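Side-chain contacts in VP5 (Halorubrum pleomorphic virus 6, PDB 6QGL), which is an envelope protein of a prokaryotic virus and probably drives fusion of the viral membrane with that of its haloarchaeal host: residues 48-53 against 145-150; 128-133 against 149-154. One frame throughout, in Å; residues are numbered along the deposited sequence.

The two contacts lie about 8 Å apart between centres, on the same side of the chain's centre, and both fall in the N-terminal part of the envelope protein. Contact 1 sets helix 43-66 against the short helical turn 145-148; contact 2 sets the far part of helix 97-140 against the loop that follows that turn. Along the chain the two helices come first, and both contacts end on the same piece, with Thr149 and Asp150 common to them. They also touch directly, since Ile148 CD1 and Leu50 CD2 both pack on Met133. The connection after helix 97-140 thus rests on two helices before the chain enters strand 166-174.

Contact 1 (48-53 against 145-150); sequences NQLSDS and LSYITD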
loop_
_atom_site.group_PDB
_atom_site.type_symbol
_atom_site.label_atom_id
_atom_site.label_comp_id
_atom_site.label_asym_id
_atom_site.label_seq_id
_atom_site.Cartn_x
_atom_site.Cartn_y
_atom_site.Cartn_z
ATOM N N ASN A 48 13.863 10.958 -17.142
ATOM C CA ASN A 48 12.416 10.885 -16.920
ATOM C C ASN A 48 11.978 9.460 -16.608
ATOM O O ASN A 48 11.195 9.266 -15.679
ATOM C CB ASN A 48 11.633 11.450 -18.110
ATOM C CG ASN A 48 11.701 12.953 -18.239
ATOM O OD1 ASN A 48 11.734 13.695 -17.248
ATOM N ND2 ASN A 48 11.704 13.438 -19.473
ATOM N N GLN A 49 12.514 8.468 -17.353
ATOM C CA GLN A 49 12.213 7.049 -17.157
ATOM C C GLN A 49 12.721 6.533 -15.813
ATOM O O GLN A 49 12.024 5.739 -15.176
ATOM C CB GLN A 49 12.722 6.193 -18.324
ATOM C CG GLN A 49 11.906 6.398 -19.604
ATOM C CD GLN A 49 12.266 5.498 -20.764
ATOM O OE1 GLN A 49 13.118 4.605 -20.679
ATOM N NE2 GLN A 49 11.595 5.709 -21.888
ATOM N N LEU A 50 13.905 7.008 -15.358
ATOM C CA LEU A 50 14.461 6.614 -14.056
ATOM C C LEU A 50 13.641 7.207 -12.916
ATOM O O LEU A 50 13.368 6.507 -11.941
ATOM C CB LEU A 50 15.934 7.017 -13.898
ATOM C CG LEU A 50 16.955 6.366 -14.823
ATOM C CD1 LEU A 50 18.256 7.106 -14.756
ATOM C CD2 LEU A 50 17.153 4.892 -14.509
ATOM N N SER A 51 13.238 8.492 -13.047
ATOM C CA SER A 51 12.413 9.202 -12.066
ATOM C C SER A 51 11.062 8.504 -11.915
ATOM O O SER A 51 10.615 8.298 -10.786
ATOM C CB SER A 51 12.221 10.660 -12.475
ATOM O OG SER A 51 11.371 11.347 -11.569
ATOM N N ASP A 52 10.450 8.095 -13.050
ATOM C CA ASP A 52 9.172 7.384 -13.095
ATOM C C ASP A 52 9.239 6.030 -12.404
ATOM O O ASP A 52 8.289 5.667 -11.713
ATOM C CB ASP A 52 8.681 7.227 -14.541
ATOM C CG ASP A 52 8.232 8.520 -15.198
ATOM O OD1 ASP A 52 7.986 9.507 -14.467
ATOM O OD2 ASP A 52 8.132 8.548 -16.442
ATOM N N SER A 53 10.361 5.298 -12.575
ATOM C CA SER A 53 10.585 3.993 -11.950
ATOM C C SER A 53 10.686 4.119 -10.432
ATOM O O SER A 53 10.120 3.290 -9.718
ATOM C CB SER A 53 11.836 3.327 -12.510
ATOM O OG SER A 53 11.619 2.890 -13.840
ATOM N N LEU A 145 25.943 9.679 -12.131
ATOM C CA LEU A 145 25.552 8.817 -11.015
ATOM C C LEU A 145 24.849 9.614 -9.926
ATOM O O LEU A 145 23.999 9.062 -9.227
ATOM C CB LEU A 145 26.764 8.089 -10.423
ATOM C CG LEU A 145 27.317 6.914 -11.219
ATOM C CD1 LEU A 145 28.674 6.535 -10.717
ATOM C CD2 LEU A 145 26.404 5.706 -11.141
ATOM N N SER A 146 25.175 10.919 -9.808
ATOM C CA SER A 146 24.566 11.854 -8.858
ATOM C C SER A 146 23.051 11.961 -9.069
ATOM O O SER A 146 22.338 12.382 -8.157
ATOM C CB SER A 146 25.211 13.231 -8.978
ATOM O OG SER A 146 25.000 13.794 -10.261
ATOM N N TYR A 147 22.561 11.572 -10.261
ATOM C CA TYR A 147 21.136 11.603 -10.559
ATOM C C TYR A 147 20.377 10.433 -9.918
ATOM O O TYR A 147 19.279 10.641 -9.394
ATOM C CB TYR A 147 20.868 11.657 -12.080
ATOM C CG TYR A 147 19.393 11.800 -12.393
ATOM C CD1 TYR A 147 18.774 13.047 -12.369
ATOM C CD2 TYR A 147 18.594 10.679 -12.614
ATOM C CE1 TYR A 147 17.403 13.178 -12.584
ATOM C CE2 TYR A 147 17.223 10.798 -12.825
ATOM C CZ TYR A 147 16.633 12.051 -12.820
ATOM O OH TYR A 147 15.288 12.181 -13.051
ATOM N N ILE A 148 20.939 9.209 -10.003
ATOM C CA ILE A 148 20.308 7.968 -9.544
ATOM C C ILE A 148 20.759 7.514 -8.130
ATOM O O ILE A 148 19.981 6.859 -7.435
ATOM C CB ILE A 148 20.501 6.860 -10.630
ATOM C CG1 ILE A 148 19.527 5.670 -10.439
ATOM C CG2 ILE A 148 21.958 6.388 -10.763
ATOM C CD1 ILE A 148 18.035 5.995 -10.621
ATOM N N THR A 149 21.995 7.835 -7.717
ATOM C CA THR A 149 22.482 7.470 -6.385
ATOM C C THR A 149 22.937 8.724 -5.650
ATOM O O THR A 149 24.091 9.137 -5.782
ATOM C CB THR A 149 23.557 6.365 -6.431
ATOM O OG1 THR A 149 24.671 6.807 -7.205
ATOM C CG2 THR A 149 23.034 5.030 -6.941
ATOM N N ASP A 150 22.011 9.356 -4.913
ATOM C CA ASP A 150 22.303 10.549 -4.115
ATOM C C ASP A 150 21.983 10.257 -2.656
ATOM O O ASP A 150 20.813 10.135 -2.284
ATOM C CB ASP A 150 21.549 11.794 -4.625
ATOM C CG ASP A 150 21.837 13.088 -3.871
ATOM O OD1 ASP A 150 22.680 13.069 -2.940
ATOM O OD2 ASP A 150 21.225 14.119 -4.212
#
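Leu50 of helix 43-66 meets both Tyr147 and Ile148 of the short turn after helix 97-140, and these apolar touches make up most of the contact. Leu50 CB stands at the rim of the Tyr147 ring, near the ring plane, 4.1 Å from CE2, while Leu50 CD1 lies by the next ring atom, CD2. The leucine therefore meets the phenol along its edge and does not lie over a face. The ring gets there because Tyr147 CG is anti to the backbone N (chi1 -175°), which carries the phenol out toward the helix. Ile148 comes in with the tip of its longer branch: CD1 is 4.0 Å from Leu50 CB and 4.1 Å from Leu50 CD2, the two side chains crossing at about a right angle. Val137 of helix 97-140 touches both Leu50 and Ile148, closing the apolar cluster from a third element.

The polar part lies at the end of the phenol. Tyr147 OH comes within 3.5 Å of Ser51 CB, a van der Waals touch, and makes a weak hydrogen bond to Arg47 O, one turn earlier in the helix. Ser51 OG is bonded instead to Asp222 OD2, and Asp222 also touches Tyr147.

Within the turn, Leu145 O accepts from both Thr149 N, at 2.8 Å, and Thr149 OG1, at 3.1 Å, the hydroxyl standing above the carbonyl plane. This double grip ties Thr149 back to the start of the turn. Asn219 holds the following backbone, its amide bonding Ile148 O and its OD1 taking Asp150 N. The contact packs turn 145-148 against helix 43-66 at one end of the bundle of long helices, with Val137 of helix 97-140 joining in.

Contact 2 (128-133 against 149-154); sequences RELEAM and TDFGDP
Leu130 and Thr149 are brought together by torsions that turn a methyl of each toward the other. Leu130 CG is anti to the backbone N (chi1 178°), extending the isobutyl group from the helix, and Thr149 has CG2 anti to its carbonyl carbon, with chi1 of 59° placing OG1 on the side of Leu145. Leu130 CD1 meets Thr149 CG2 at 4.0 Å, methyl to methyl. The other branch of the leucine, CD2, comes to 4.3 Å from Phe151 CZ, near the plane of the ring, so it approaches the edge of the phenyl group. One leucine thus spans two loop residues with its two methyls. Thr149 CB lies at the edge of the same ring, in its plane.

No hydrogen bond crosses between the segments; one bond within the loop closes an Asx turn. Asp150 OD1 accepts from Gly152 N at 3.0 Å, the donor reaching the anti side of the carboxylate 29° out of its plane. From outside, Asn219 OD1 and the backbone of Thr220 also hold Asp150.

Around this contact, Phe151 stacks on His188 and meets Phe186, both in strand 180-189. Thr149 packs on Asn166 of strand 166-174 as well. Thr149 and Phe151 thus join helix 97-140 to the four-stranded antiparallel sheet to which both strands belong, and which Leu130 also reaches directly through Phe186, with Ile148 of helix 145-148 adjoining Leu130.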
loop_
_atom_site.group_PDB
_atom_site.type_symbol
_atom_site.label_atom_id
_atom_site.label_comp_id
_atom_site.label_asym_id
_atom_site.label_seq_id
_atom_site.Cartn_x
_atom_site.Cartn_y
_atom_site.Cartn_z
ATOM N N ARG A 128 17.716 -4.219 -5.756
ATOM C CA ARG A 128 18.204 -4.814 -7.012
ATOM C C ARG A 128 17.911 -3.891 -8.179
ATOM O O ARG A 128 18.720 -3.811 -9.103
ATOM C CB ARG A 128 17.542 -6.171 -7.297
ATOM C CG ARG A 128 18.253 -7.342 -6.666
ATOM C CD ARG A 128 17.944 -8.680 -7.337
ATOM N NE ARG A 128 16.562 -9.163 -7.188
ATOM C CZ ARG A 128 16.100 -9.820 -6.130
ATOM N NH1 ARG A 128 14.830 -10.192 -6.077
ATOM N NH2 ARG A 128 16.893 -10.073 -5.100
ATOM N N GLU A 129 16.738 -3.220 -8.147
ATOM C CA GLU A 129 16.295 -2.272 -9.168
ATOM C C GLU A 129 17.239 -1.082 -9.200
ATOM O O GLU A 129 17.681 -0.710 -10.283
ATOM C CB GLU A 129 14.850 -1.820 -8.910
ATOM C CG GLU A 129 14.272 -0.899 -9.970
ATOM C CD GLU A 129 12.868 -0.423 -9.662
ATOM O OE1 GLU A 129 12.680 0.234 -8.612
ATOM O OE2 GLU A 129 11.955 -0.708 -10.469
ATOM N N LEU A 130 17.582 -0.513 -8.019
ATOM C CA LEU A 130 18.515 0.612 -7.928
ATOM C C LEU A 130 19.843 0.258 -8.592
ATOM O O LEU A 130 20.354 1.065 -9.364
ATOM C CB LEU A 130 18.722 1.093 -6.476
ATOM C CG LEU A 130 19.727 2.247 -6.258
ATOM C CD1 LEU A 130 19.349 3.496 -7.051
ATOM C CD2 LEU A 130 19.858 2.586 -4.802
ATOM N N GLU A 131 20.355 -0.968 -8.345
ATOM C CA GLU A 131 21.585 -1.462 -8.960
ATOM C C GLU A 131 21.445 -1.544 -10.481
ATOM O O GLU A 131 22.358 -1.123 -11.193
ATOM C CB GLU A 131 21.986 -2.827 -8.372
ATOM C CG GLU A 131 23.327 -3.356 -8.874
ATOM C CD GLU A 131 24.555 -2.516 -8.567
ATOM O OE1 GLU A 131 24.471 -1.622 -7.696
ATOM O OE2 GLU A 131 25.611 -2.756 -9.194
ATOM N N ALA A 132 20.296 -2.061 -10.971
ATOM C CA ALA A 132 20.012 -2.178 -12.406
ATOM C C ALA A 132 19.936 -0.792 -13.055
ATOM O O ALA A 132 20.421 -0.618 -14.175
ATOM C CB ALA A 132 18.717 -2.942 -12.633
ATOM N N MET A 133 19.358 0.193 -12.332
ATOM C CA MET A 133 19.238 1.587 -12.772
ATOM C C MET A 133 20.622 2.239 -12.795
ATOM O O MET A 133 20.943 2.952 -13.745
ATOM C CB MET A 133 18.273 2.371 -11.867
ATOM C CG MET A 133 16.823 1.951 -12.020
ATOM S SD MET A 133 15.638 3.139 -11.338
ATOM C CE MET A 133 15.768 2.784 -9.598
ATOM N N THR A 149 21.995 7.835 -7.717
ATOM C CA THR A 149 22.482 7.470 -6.385
ATOM C C THR A 149 22.937 8.724 -5.650
ATOM O O THR A 149 24.091 9.137 -5.782
ATOM C CB THR A 149 23.557 6.365 -6.431
ATOM O OG1 THR A 149 24.671 6.807 -7.205
ATOM C CG2 THR A 149 23.034 5.030 -6.941
ATOM N N ASP A 150 22.011 9.356 -4.913
ATOM C CA ASP A 150 22.303 10.549 -4.115
ATOM C C ASP A 150 21.983 10.257 -2.656
ATOM O O ASP A 150 20.813 10.135 -2.284
ATOM C CB ASP A 150 21.549 11.794 -4.625
ATOM C CG ASP A 150 21.837 13.088 -3.871
ATOM O OD1 ASP A 150 22.680 13.069 -2.940
ATOM O OD2 ASP A 150 21.225 14.119 -4.212
ATOM N N PHE A 151 23.034 10.135 -1.839
ATOM C CA PHE A 151 22.908 9.836 -0.415
ATOM C C PHE A 151 23.253 11.055 0.439
ATOM O O PHE A 151 23.316 10.953 1.661
ATOM C CB PHE A 151 23.713 8.565 -0.051
ATOM C CG PHE A 151 23.126 7.338 -0.727
ATOM C CD1 PHE A 151 23.364 7.085 -2.075
ATOM C CD2 PHE A 151 22.234 6.513 -0.054
ATOM C CE1 PHE A 151 22.773 5.995 -2.719
ATOM C CE2 PHE A 151 21.642 5.423 -0.697
ATOM C CZ PHE A 151 21.905 5.181 -2.029
ATOM N N GLY A 152 23.423 12.203 -0.214
ATOM C CA GLY A 152 23.725 13.463 0.454
ATOM C C GLY A 152 24.879 14.216 -0.171
ATOM O O GLY A 152 24.776 15.424 -0.400
ATOM N N ASP A 153 25.985 13.500 -0.441
ATOM C CA ASP A 153 27.188 14.053 -1.064
ATOM C C ASP A 153 27.528 13.222 -2.319
ATOM O O ASP A 153 28.442 12.391 -2.292
ATOM C CB ASP A 153 28.346 14.093 -0.054
ATOM C CG ASP A 153 29.605 14.765 -0.561
ATOM O OD1 ASP A 153 29.600 15.248 -1.711
ATOM O OD2 ASP A 153 30.593 14.810 0.195
ATOM N N PRO A 154 26.789 13.440 -3.431
ATOM C CA PRO A 154 27.009 12.625 -4.635
ATOM C C PRO A 154 28.174 13.080 -5.520
ATOM O O PRO A 154 27.978 13.483 -6.671
ATOM C CB PRO A 154 25.655 12.696 -5.339
ATOM C CG PRO A 154 25.132 14.041 -4.982
ATOM C CD PRO A 154 25.660 14.376 -3.618
#